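Galactokinase (Bifidobacterium longum subsp. infantis ATCC 15697 = JCM 1222 = DSM 20088, PDB 6TEQ) probably catalyses the phosphorylation of galactose at the expense of ATP, and is captured here with 2-deoxy-2-fluoro-galactose in its sugar pocket. Local coordinates at residues Y27-E32 and A67-E72; V34-G39 and R63-L68; V76-G81 and A127-C132; S104-G109 and K177-M182. One frame throughout, in Å; residues are numbered along the deposited sequence. Where two conformers were deposited one is given.

Contact 1 (Y27-E32 and A67-E72)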
loop_
_atom_site.group_PDB
_atom_site.type_symbol
_atom_site.label_atom_id
_atom_site.label_comp_id
_atom_site.label_asym_id
_atom_site.label_seq_id
_atom_site.Cartn_x
_atom_site.Cartn_y
_atom_site.Cartn_z
ATOM N N TYR A 27 1.822 -2.812 29.749
ATOM C CA TYR A 27 3.232 -2.982 30.181
ATOM C C TYR A 27 3.600 -2.196 31.429
ATOM O O TYR A 27 4.652 -2.516 31.976
ATOM C CB TYR A 27 4.178 -2.537 29.059
ATOM C CG TYR A 27 3.925 -3.210 27.748
ATOM C CD1 TYR A 27 3.931 -4.582 27.658
ATOM C CD2 TYR A 27 3.646 -2.516 26.585
ATOM C CE1 TYR A 27 3.716 -5.258 26.469
ATOM C CE2 TYR A 27 3.398 -3.186 25.382
ATOM C CZ TYR A 27 3.410 -4.562 25.312
ATOM O OH TYR A 27 3.229 -5.304 24.165
ATOM N N GLY A 28 2.712 -1.344 31.927
ATOM C CA GLY A 28 2.846 -0.486 33.118
ATOM C C GLY A 28 3.796 0.656 32.909
ATOM O O GLY A 28 3.447 1.779 33.277
ATOM N N ALA A 29 4.982 0.368 32.384
ATOM C CA ALA A 29 5.990 1.408 32.012
ATOM C C ALA A 29 5.380 2.439 31.026
ATOM O O ALA A 29 4.476 2.088 30.229
ATOM C CB ALA A 29 7.242 0.743 31.418
ATOM N N ALA A 30 5.928 3.642 30.986
ATOM C CA ALA A 30 5.688 4.650 29.920
ATOM C C ALA A 30 6.462 4.226 28.676
ATOM O O ALA A 30 7.573 3.735 28.791
ATOM C CB ALA A 30 6.170 5.998 30.367
ATOM N N PRO A 31 5.947 4.418 27.442
ATOM C CA PRO A 31 6.750 4.119 26.262
ATOM C C PRO A 31 7.776 5.237 26.088
ATOM O O PRO A 31 7.618 6.343 26.677
ATOM C CB PRO A 31 5.753 4.216 25.119
ATOM C CG PRO A 31 4.698 5.167 25.627
ATOM C CD PRO A 31 4.640 4.983 27.129
ATOM N N GLU A 32 8.821 4.948 25.324
ATOM C CA GLU A 32 9.855 5.972 24.992
ATOM C C GLU A 32 9.247 7.037 24.083
ATOM O O GLU A 32 9.611 8.195 24.209
ATOM C CB GLU A 32 11.064 5.318 24.334
ATOM C CG GLU A 32 12.113 6.365 24.007
ATOM C CD GLU A 32 13.498 5.854 23.712
ATOM O OE1 GLU A 32 13.821 4.708 24.171
ATOM O OE2 GLU A 32 14.228 6.605 22.987
ATOM N N ALA A 67 3.176 2.810 20.078
ATOM C CA ALA A 67 3.883 3.233 21.326
ATOM C C ALA A 67 4.973 2.173 21.562
ATOM O O ALA A 67 4.652 0.977 21.575
ATOM C CB ALA A 67 2.901 3.351 22.461
ATOM N N LEU A 68 6.232 2.569 21.652
ATOM C CA LEU A 68 7.334 1.599 21.772
ATOM C C LEU A 68 8.331 1.979 22.845
ATOM O O LEU A 68 8.570 3.192 23.070
ATOM C CB LEU A 68 7.999 1.480 20.394
ATOM C CG LEU A 68 9.142 0.443 20.275
ATOM C CD1 LEU A 68 9.155 -0.200 18.906
ATOM C CD2 LEU A 68 10.488 1.078 20.593
ATOM N N LYS A 69 8.927 0.964 23.451
ATOM C CA LYS A 69 10.087 1.156 24.361
ATOM C C LYS A 69 11.060 0.043 24.062
ATOM O O LYS A 69 10.666 -1.113 23.984
ATOM C CB LYS A 69 9.678 1.152 25.837
ATOM C CG LYS A 69 10.809 1.466 26.777
ATOM C CD LYS A 69 10.320 1.563 28.195
ATOM C CE LYS A 69 11.443 1.952 29.124
ATOM N NZ LYS A 69 11.004 1.745 30.494
ATOM N N PRO A 70 12.355 0.360 23.904
ATOM C CA PRO A 70 13.331 -0.704 23.648
ATOM C C PRO A 70 13.520 -1.492 24.944
ATOM O O PRO A 70 13.287 -0.966 26.003
ATOM C CB PRO A 70 14.592 0.066 23.274
ATOM C CG PRO A 70 14.442 1.399 24.003
ATOM C CD PRO A 70 12.941 1.713 23.990
ATOM N N ARG A 71 14.061 -2.678 24.793
ATOM C CA ARG A 71 14.452 -3.554 25.919
ATOM C C ARG A 71 15.955 -3.809 25.881
ATOM O O ARG A 71 16.542 -3.722 24.794
ATOM C CB ARG A 71 13.676 -4.851 25.815
ATOM C CG ARG A 71 12.163 -4.733 26.021
ATOM C CD ARG A 71 11.406 -6.052 25.821
ATOM N NE ARG A 71 11.785 -6.997 26.874
ATOM C CZ ARG A 71 11.082 -7.291 27.934
ATOM N NH1 ARG A 71 11.638 -8.124 28.792
ATOM N NH2 ARG A 71 9.883 -6.737 28.183
ATOM N N GLU A 72 16.568 -4.167 27.017
ATOM C CA GLU A 72 18.009 -4.553 27.056
ATOM C C GLU A 72 18.156 -6.066 26.816
ATOM O O GLU A 72 19.301 -6.526 26.675
ATOM C CB GLU A 72 18.653 -4.160 28.387
ATOM C CG GLU A 72 18.797 -2.653 28.618
ATOM C CD GLU A 72 19.234 -2.307 30.046
ATOM O OE1 GLU A 72 19.261 -3.232 30.868
ATOM O OE2 GLU A 72 19.449 -1.077 30.323
HETATM O O HOH W 1 9.295 4.487 30.519
#

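Contact 2 (V34-G39 and R63-L68)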
loop_
_atom_site.group_PDB
_atom_site.type_symbol
_atom_site.label_atom_id
_atom_site.label_comp_id
_atom_site.label_asym_id
_atom_site.label_seq_id
_atom_site.Cartn_x
_atom_site.Cartn_y
_atom_site.Cartn_z
ATOM N N VAL A 34 5.888 7.629 20.674
ATOM C CA VAL A 34 4.880 7.118 19.746
ATOM C C VAL A 34 5.303 7.543 18.351
ATOM O O VAL A 34 5.660 8.749 18.183
ATOM C CB VAL A 34 3.484 7.615 20.111
ATOM C CG1 VAL A 34 2.450 7.132 19.140
ATOM C CG2 VAL A 34 3.054 7.218 21.531
ATOM N N TRP A 35 5.288 6.547 17.452
ATOM C CA TRP A 35 5.507 6.790 16.036
ATOM C C TRP A 35 4.246 6.401 15.272
ATOM O O TRP A 35 3.386 5.765 15.852
ATOM C CB TRP A 35 6.756 6.091 15.564
ATOM C CG TRP A 35 8.003 6.556 16.274
ATOM C CD1 TRP A 35 8.959 7.349 15.732
ATOM C CD2 TRP A 35 8.469 6.240 17.603
ATOM N NE1 TRP A 35 10.000 7.497 16.605
ATOM C CE2 TRP A 35 9.738 6.847 17.752
ATOM C CE3 TRP A 35 7.968 5.469 18.659
ATOM C CZ2 TRP A 35 10.454 6.824 18.958
ATOM C CZ3 TRP A 35 8.718 5.329 19.797
ATOM C CH2 TRP A 35 9.936 6.034 19.961
ATOM N N ALA A 36 4.152 6.808 14.018
ATOM C CA ALA A 36 2.996 6.401 13.206
ATOM C C ALA A 36 3.361 6.373 11.751
ATOM O O ALA A 36 4.312 7.039 11.348
ATOM C CB ALA A 36 1.799 7.279 13.464
ATOM N N ALA A 37 2.708 5.449 11.042
ATOM C CA ALA A 37 2.863 5.352 9.588
ATOM C C ALA A 37 1.486 5.254 8.988
ATOM O O ALA A 37 0.588 4.570 9.541
ATOM C CB ALA A 37 3.745 4.191 9.248
ATOM N N PRO A 38 1.299 5.860 7.814
ATOM C CA PRO A 38 -0.006 5.824 7.166
ATOM C C PRO A 38 -0.223 4.586 6.307
ATOM O O PRO A 38 0.678 3.928 5.794
ATOM C CB PRO A 38 -0.007 7.095 6.327
ATOM C CG PRO A 38 1.461 7.179 5.868
ATOM C CD PRO A 38 2.216 6.808 7.137
ATOM N N GLY A 39 -1.505 4.306 6.096
ATOM C CA GLY A 39 -1.915 3.461 4.977
ATOM C C GLY A 39 -1.825 4.263 3.691
ATOM O O GLY A 39 -1.370 5.403 3.719
ATOM N N ARG A 63 -3.628 6.304 9.933
ATOM C CA ARG A 63 -2.320 5.847 10.388
ATOM C C ARG A 63 -2.463 4.721 11.403
ATOM O O ARG A 63 -3.511 4.648 12.137
ATOM C CB ARG A 63 -1.523 6.999 10.934
ATOM C CG ARG A 63 -1.239 8.089 9.883
ATOM C CD ARG A 63 -0.939 9.452 10.461
ATOM N NE ARG A 63 0.418 9.656 10.979
ATOM C CZ ARG A 63 1.505 9.903 10.257
ATOM N NH1 ARG A 63 1.450 9.944 8.939
ATOM N NH2 ARG A 63 2.652 10.156 10.871
ATOM N N THR A 64 -1.375 3.961 11.492
ATOM C CA THR A 64 -1.123 3.021 12.602
ATOM C C THR A 64 -0.162 3.758 13.542
ATOM O O THR A 64 0.942 4.152 13.080
ATOM C CB THR A 64 -0.534 1.719 12.101
ATOM O OG1 THR A 64 -1.583 1.137 11.340
ATOM C CG2 THR A 64 -0.049 0.752 13.164
ATOM N N PHE A 65 -0.502 3.801 14.819
ATOM C CA PHE A 65 0.279 4.434 15.878
ATOM C C PHE A 65 0.898 3.368 16.748
ATOM O O PHE A 65 0.245 2.370 17.100
ATOM C CB PHE A 65 -0.585 5.329 16.768
ATOM C CG PHE A 65 -1.076 6.538 16.023
ATOM C CD1 PHE A 65 -2.179 6.448 15.212
ATOM C CD2 PHE A 65 -0.554 7.795 16.277
ATOM C CE1 PHE A 65 -2.598 7.556 14.506
ATOM C CE2 PHE A 65 -0.946 8.896 15.540
ATOM C CZ PHE A 65 -2.000 8.773 14.687
ATOM N N ILE A 66 2.205 3.483 16.911
ATOM C CA ILE A 66 2.978 2.505 17.708
ATOM C C ILE A 66 3.551 3.251 18.893
ATOM O O ILE A 66 4.366 4.184 18.712
ATOM C CB ILE A 66 4.088 1.800 16.953
ATOM C CG1 ILE A 66 4.740 0.648 17.746
ATOM C CG2 ILE A 66 5.084 2.766 16.335
ATOM C CD1 ILE A 66 5.897 0.015 17.032
ATOM N N ALA A 67 3.176 2.810 20.078
ATOM C CA ALA A 67 3.883 3.233 21.326
ATOM C C ALA A 67 4.973 2.173 21.562
ATOM O O ALA A 67 4.652 0.977 21.575
ATOM C CB ALA A 67 2.901 3.351 22.461
ATOM N N LEU A 68 6.232 2.569 21.652
ATOM C CA LEU A 68 7.334 1.599 21.772
ATOM C C LEU A 68 8.331 1.979 22.845
ATOM O O LEU A 68 8.570 3.192 23.070
ATOM C CB LEU A 68 7.999 1.480 20.394
ATOM C CG LEU A 68 9.142 0.443 20.275
ATOM C CD1 LEU A 68 9.155 -0.200 18.906
ATOM C CD2 LEU A 68 10.488 1.078 20.593
#

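Contact 3 (V76-G81 and A127-C132)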
loop_
_atom_site.group_PDB
_atom_site.type_symbol
_atom_site.label_atom_id
_atom_site.label_comp_id
_atom_site.label_asym_id
_atom_site.label_seq_id
_atom_site.Cartn_x
_atom_site.Cartn_y
_atom_site.Cartn_z
ATOM N N VAL A 76 10.541 -9.504 22.515
ATOM C CA VAL A 76 9.615 -8.620 21.762
ATOM C C VAL A 76 8.218 -8.957 22.227
ATOM O O VAL A 76 7.786 -10.099 22.001
ATOM C CB VAL A 76 9.729 -8.737 20.243
ATOM C CG1 VAL A 76 8.629 -7.886 19.625
ATOM C CG2 VAL A 76 11.110 -8.321 19.759
ATOM N N ARG A 77 7.625 -7.989 22.900
ATOM C CA ARG A 77 6.208 -8.035 23.289
ATOM C C ARG A 77 5.458 -7.025 22.424
ATOM O O ARG A 77 5.805 -5.859 22.421
ATOM C CB ARG A 77 5.951 -7.823 24.765
ATOM C CG ARG A 77 6.598 -8.854 25.656
ATOM C CD ARG A 77 6.271 -8.663 27.098
ATOM N NE ARG A 77 6.759 -7.417 27.584
ATOM C CZ ARG A 77 6.441 -6.898 28.755
ATOM N NH1 ARG A 77 5.611 -7.527 29.578
ATOM N NH2 ARG A 77 6.954 -5.731 29.092
ATOM N N VAL A 78 4.331 -7.435 21.884
ATOM C CA VAL A 78 3.466 -6.518 21.123
ATOM C C VAL A 78 2.017 -6.798 21.485
ATOM O O VAL A 78 1.610 -7.957 21.678
ATOM C CB VAL A 78 3.706 -6.656 19.605
ATOM C CG1 VAL A 78 5.084 -6.167 19.236
ATOM C CG2 VAL A 78 3.476 -8.005 19.052
ATOM N N VAL A 79 1.233 -5.743 21.446
ATOM C CA VAL A 79 -0.221 -5.835 21.667
ATOM C C VAL A 79 -0.871 -4.917 20.642
ATOM O O VAL A 79 -0.241 -3.882 20.266
ATOM C CB VAL A 79 -0.581 -5.524 23.120
ATOM C CG1 VAL A 79 -0.177 -4.098 23.454
ATOM C CG2 VAL A 79 -2.068 -5.798 23.424
ATOM N N SER A 80 -2.086 -5.235 20.248
ATOM C CA SER A 80 -2.848 -4.384 19.311
ATOM C C SER A 80 -4.180 -4.038 19.922
ATOM O O SER A 80 -4.738 -4.927 20.584
ATOM C CB SER A 80 -3.068 -5.138 18.005
ATOM O OG SER A 80 -4.023 -4.493 17.160
ATOM N N GLY A 81 -4.697 -2.848 19.624
ATOM C CA GLY A 81 -6.003 -2.393 20.128
ATOM C C GLY A 81 -7.118 -3.326 19.649
ATOM O O GLY A 81 -8.167 -3.357 20.264
ATOM N N ALA A 127 5.843 -3.053 22.488
ATOM C CA ALA A 127 5.039 -2.114 21.684
ATOM C C ALA A 127 3.545 -2.360 21.846
ATOM O O ALA A 127 3.108 -3.536 22.038
ATOM C CB ALA A 127 5.455 -2.124 20.231
ATOM N N ALA A 128 2.843 -1.283 21.610
ATOM C CA ALA A 128 1.371 -1.245 21.533
ATOM C C ALA A 128 0.992 -0.507 20.252
ATOM O O ALA A 128 1.446 0.598 19.977
ATOM C CB ALA A 128 0.739 -0.593 22.707
ATOM N N PHE A 129 0.130 -1.132 19.486
ATOM C CA PHE A 129 -0.392 -0.555 18.221
ATOM C C PHE A 129 -1.886 -0.211 18.348
ATOM O O PHE A 129 -2.690 -1.033 18.838
ATOM C CB PHE A 129 -0.297 -1.615 17.113
ATOM C CG PHE A 129 1.095 -1.964 16.778
ATOM C CD1 PHE A 129 1.773 -1.201 15.851
ATOM C CD2 PHE A 129 1.777 -2.960 17.459
ATOM C CE1 PHE A 129 3.066 -1.537 15.489
ATOM C CE2 PHE A 129 3.076 -3.269 17.112
ATOM C CZ PHE A 129 3.724 -2.533 16.174
ATOM N N VAL A 130 -2.235 0.970 17.866
ATOM C CA VAL A 130 -3.611 1.436 17.632
ATOM C C VAL A 130 -3.645 1.932 16.184
ATOM O O VAL A 130 -2.797 2.700 15.811
ATOM C CB VAL A 130 -4.080 2.510 18.623
ATOM C CG1 VAL A 130 -5.423 3.005 18.207
ATOM C CG2 VAL A 130 -4.082 1.947 20.064
ATOM N N SER A 131 -4.600 1.427 15.381
ATOM C CA SER A 131 -4.709 1.812 13.973
ATOM C C SER A 131 -6.114 2.282 13.627
ATOM O O SER A 131 -7.088 1.806 14.234
ATOM C CB SER A 131 -4.279 0.637 13.108
ATOM O OG SER A 131 -4.175 0.999 11.758
ATOM N N CYS A 132 -6.211 3.073 12.572
ATOM C CA CYS A 132 -7.486 3.302 11.886
ATOM C C CYS A 132 -7.352 2.934 10.387
ATOM O O CYS A 132 -8.220 3.372 9.636
ATOM C CB CYS A 132 -7.944 4.724 12.090
ATOM S SG CYS A 132 -6.781 5.934 11.417
HETATM O O HOH W 2 -3.531 -2.071 15.722
#

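Contact 4 (S104-G109 and K177-M182)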
loop_
_atom_site.group_PDB
_atom_site.type_symbol
_atom_site.label_atom_id
_atom_site.label_comp_id
_atom_site.label_asym_id
_atom_site.label_seq_id
_atom_site.Cartn_x
_atom_site.Cartn_y
_atom_site.Cartn_z
ATOM N N SER A 104 2.048 -10.787 14.985
ATOM C CA SER A 104 3.274 -10.294 15.655
ATOM C C SER A 104 4.499 -10.529 14.785
ATOM O O SER A 104 5.524 -9.924 15.012
ATOM C CB SER A 104 3.478 -10.893 17.044
ATOM O OG SER A 104 3.669 -12.294 17.001
ATOM N N ALA A 105 4.392 -11.376 13.783
ATOM C CA ALA A 105 5.509 -11.600 12.834
ATOM C C ALA A 105 5.844 -10.263 12.153
ATOM O O ALA A 105 6.993 -10.080 11.780
ATOM C CB ALA A 105 5.104 -12.627 11.799
ATOM N N TYR A 106 4.857 -9.417 11.892
ATOM C CA TYR A 106 5.109 -8.157 11.144
ATOM C C TYR A 106 6.011 -7.206 11.925
ATOM O O TYR A 106 7.124 -6.880 11.459
ATOM C CB TYR A 106 3.770 -7.514 10.759
ATOM C CG TYR A 106 3.028 -8.257 9.661
ATOM C CD1 TYR A 106 3.172 -7.902 8.337
ATOM C CD2 TYR A 106 2.158 -9.286 9.949
ATOM C CE1 TYR A 106 2.498 -8.554 7.329
ATOM C CE2 TYR A 106 1.441 -9.931 8.942
ATOM C CZ TYR A 106 1.602 -9.554 7.628
ATOM O OH TYR A 106 0.951 -10.149 6.582
ATOM N N PRO A 107 5.667 -6.769 13.174
ATOM C CA PRO A 107 6.609 -5.929 13.899
ATOM C C PRO A 107 7.889 -6.675 14.328
ATOM O O PRO A 107 8.984 -6.117 14.237
ATOM C CB PRO A 107 5.778 -5.391 15.098
ATOM C CG PRO A 107 4.694 -6.468 15.327
ATOM C CD PRO A 107 4.398 -6.927 13.902
ATOM N N THR A 108 7.769 -7.942 14.798
ATOM C CA THR A 108 8.961 -8.645 15.288
ATOM C C THR A 108 9.932 -8.762 14.122
ATOM O O THR A 108 11.156 -8.663 14.292
ATOM C CB THR A 108 8.583 -10.025 15.807
ATOM O OG1 THR A 108 7.547 -9.836 16.768
ATOM C CG2 THR A 108 9.753 -10.726 16.421
ATOM N N GLY A 109 9.371 -9.058 12.951
ATOM C CA GLY A 109 10.202 -9.357 11.759
ATOM C C GLY A 109 10.985 -8.130 11.314
ATOM O O GLY A 109 12.038 -8.272 10.706
ATOM N N LYS A 177 11.219 -6.861 4.026
ATOM C CA LYS A 177 11.786 -8.189 4.375
ATOM C C LYS A 177 10.981 -8.854 5.500
ATOM O O LYS A 177 10.760 -10.071 5.431
ATOM C CB LYS A 177 13.245 -8.040 4.716
ATOM C CG LYS A 177 13.889 -9.344 5.147
ATOM C CD LYS A 177 15.389 -9.202 5.222
ATOM C CE LYS A 177 16.070 -10.406 5.839
ATOM N NZ LYS A 177 17.531 -10.326 5.625
ATOM N N SER A 178 10.542 -8.081 6.486
ATOM C CA SER A 178 9.706 -8.628 7.545
ATOM C C SER A 178 8.476 -9.321 6.937
ATOM O O SER A 178 8.142 -10.474 7.258
ATOM C CB SER A 178 9.266 -7.574 8.528
ATOM O OG SER A 178 8.425 -8.202 9.438
ATOM N N GLU A 179 7.770 -8.594 6.110
ATOM C CA GLU A 179 6.503 -9.092 5.564
ATOM C C GLU A 179 6.823 -10.332 4.736
ATOM O O GLU A 179 6.262 -11.384 5.037
ATOM C CB GLU A 179 5.807 -7.999 4.753
ATOM C CG GLU A 179 4.456 -8.449 4.253
ATOM C CD GLU A 179 3.534 -7.323 3.844
ATOM O OE1 GLU A 179 3.934 -6.169 4.038
ATOM O OE2 GLU A 179 2.465 -7.633 3.287
ATOM N N ASN A 180 7.732 -10.215 3.767
ATOM C CA ASN A 180 8.024 -11.324 2.834
ATOM C C ASN A 180 8.567 -12.566 3.560
ATOM O O ASN A 180 8.068 -13.694 3.290
ATOM C CB ASN A 180 9.015 -10.926 1.770
ATOM C CG ASN A 180 8.367 -10.193 0.626
ATOM O OD1 ASN A 180 7.488 -10.691 -0.054
ATOM N ND2 ASN A 180 8.926 -9.072 0.300
ATOM N N GLU A 181 9.535 -12.382 4.441
ATOM C CA GLU A 181 10.367 -13.484 4.947
ATOM C C GLU A 181 9.913 -13.886 6.340
ATOM O O GLU A 181 10.030 -15.073 6.606
ATOM C CB GLU A 181 11.849 -13.136 4.937
ATOM C CG GLU A 181 12.408 -12.816 3.574
ATOM C CD GLU A 181 13.924 -12.765 3.492
ATOM O OE1 GLU A 181 14.597 -13.413 4.299
ATOM O OE2 GLU A 181 14.428 -12.147 2.560
ATOM N N MET A 182 9.508 -12.947 7.203
ATOM C CA MET A 182 9.037 -13.316 8.567
ATOM C C MET A 182 7.549 -13.712 8.526
ATOM O O MET A 182 7.197 -14.849 9.009
ATOM C CB MET A 182 9.245 -12.228 9.638
ATOM C CG MET A 182 9.077 -12.747 11.052
ATOM S SD MET A 182 10.031 -14.282 11.481
ATOM C CE MET A 182 11.695 -13.598 11.423
HETATM O O HOH W 3 0.321 -8.805 4.396
#

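Contact 1 (Y27-E32 and A67-E72)
The methyl of Ala-67 rests against the ring of Pro-31, with Ala-67 CB 4.0 Å from Pro-31 CB, and Phe-23 of helix 12-27 touches both residues. Leu-68 turns its side chain the other way, onto Ala-152 and Val-156 of helix 141-156, and meets the loop through its carbonyl. Leu-68 O accepts from Glu-32 N at 2.9 Å in a bond bent to 132° at the hydrogen, and Pro-31 CB lies 3.6 Å from the same oxygen. Here the loop after helix 12-27 swings across the strand, the two directions 89° apart, before turning into strand 33-42; this is the outer end of the hairpin of strands 33-42 and 54-70, within the galactose-binding signature region of galactokinases. Lys-69 runs beside the loop in an extended chain, its CG anti to the backbone N (chi1 -175°). Lys-69 CD comes within 3.6 Å of Ala-30 O and Lys-69 NZ within 4.0 Å of Ala-29 CB. The ammonium reaches the loop's backbone through water 1, which accepts from Lys-69 NZ at 3.2 Å and donates to Ala-30 O at 2.6 Å. Pro-70 is crossed at about a right angle by the extended side chain of Glu-32, Glu-32 OE1 standing 3.1 Å from Pro-70 CD; Val-156 touches both side chains.

Contact 2 (V34-G39 and R63-L68)
Arg-63 lies side by side with Pro-38 and samples three residues of the neighbouring strand on its way out. Arg-63 CB sits 3.5 Å from Ala-37 O, and Arg-63 CG packs on Pro-38 CA at 3.7 Å. A bend at chi3 (79°) follows, with Arg-63 NE over the strand, 3.7 Å from Ala-36 CB. The guanidinium then has Ala-36 C over one face, while Arg-63 NH1 approaches Pro-38 CD at 3.7 Å. Its charge is met from beyond the pair: NH2 forms a salt bridge with Glu-415, and NH1 donates to Ser-411 O. An alanine here would probably leave Glu-415 without this cation and open a gap beside Pro-38 and Ala-36. On the same face of the sheet, Ala-36 CB makes a CH-pi contact 3.9 Å from the centroid of the Phe-65 ring, and Val-34 CG1 approaches that ring at its edge. The other face carries Trp-35, with Trp-35 CB meeting Ile-66 CG2 at 3.8 Å and Trp-35 CZ3 reaching Leu-68 CB at 4.0 Å; its indole NE1 is held by Asp-155. Reciprocal backbone bonds join the hydrogen-bonded pairs Trp-35/Ile-66 and Ala-37/Thr-64, with the strand axes 161° apart. The ladder is that of an antiparallel beta hairpin, strands 33-42 and 54-70, whose connection carries the galactose-binding residues Glu-46, His-47 and Asp-49.

Contact 3 (V76-G81 and A127-C132)
Val-78 and Ala-127, Val-79 and Ala-128, and Ser-80 and Phe-129 pair across two parallel strands, 75-80 and 125-131, of the mixed sheet in the GHMP-kinase N-terminal domain; strand 86-91 and helix 105-116 lie between them in the chain. The backbone bonds step from strand to strand as a parallel ladder: Ala-127 N to Arg-77 O, Val-79 N to Ala-127 O, Phe-129 N to Val-79 O, and Gly-81 N to Phe-129 O at 2.8 Å. The strand directions differ by 22°. Apolar contacts occupy both faces. On one, Val-79 CG1 meets Ala-128 CB at 3.7 Å, with Tyr-27 of helix 12-27 also on Val-79. On the other, Val-78 CG1, anti to the carbonyl carbon (chi1 -67°), lies at the edge of the Phe-129 ring, 4.1 Å from Phe-129 CE2, and 4.2 Å from Ala-127 CB. That ring also touches Met-145 and Thr-149 of helix 141-156. Polar contacts gather where strand 75-80 ends, at Ser-80, a residue of the ADP site although no nucleotide is bound here. Ser-80 OG hydrogen-bonds Val-82 N and a buffer molecule, and accepts from water 2 at 2.9 Å.

Contact 4 (S104-G109 and K177-M182)
Gly-109 and Ser-178 bring two helices together, their CA atoms 4.3 Å apart. The axes of helix 105-109 and helix 177-182 pass at 8.1 Å and make an angle of 115°, and the second helix widens into a pi-type turn at 178-182. A side chain on Gly-109 would collide with Ser-178 OG and Met-182 CB, so glycine permits the close approach. Ser-178 places OG anti to its backbone N, and Ser-178 OG donates to Tyr-106 O at 2.7 Å, in the carbonyl plane and on a lone pair, with a C=O...OG angle of 125°. Ser-178 OG also lies 3.1 Å from Gly-109 CA. An alanine here would probably leave Tyr-106 O without this donor and open a small gap against Gly-109. Both helices belong to the GHMP-kinase N-terminal domain, and helix 165-183 brings Glu-179 to the magnesium site, which it shares with Ser-142 and which is unoccupied in this chain, close to the sugar-binding Thr-187. In one of its two conformers, Glu-179 CG sits 3.6 Å from Tyr-106 CE1, its CD at the ring edge and the carboxylate plane turned 66° from the ring. In that conformer water 3 joins their tips, 2.6 Å from Tyr-106 OH and donating to Glu-179 OE2. Met-182, bent at chi2 and chi3, packs Met-182 CG 3.5 Å from Ala-105 O and also against Gly-109 CA, while Trp-112 and Val-100 touch its side chain.

In the fold
From the N terminus, contact 1 opens just after helix 12-27 and returns on the end of strand 54-70. Contact 2 opens later, on strand 33-42, and closes on the same strand, sharing Ala-67 and Leu-68 with contact 1; the two overlap on strand 54-70, contact 2 opening within the span of contact 1. Contact 3 follows in series, opening on strand 75-80 and closing on strand 125-131, which lies beside strand 54-70. Phe-65 N bonds to Val-130 O there, and Tyr-27 OH, at the end of helix 12-27, reaches Ala-127 O. Contact 4 opens on helix 105-116 inside that loop and closes at 177-182, so contacts 3 and 4 cross. Pro-107 against Phe-129 and Val-78 joins the helix pair to the sheet.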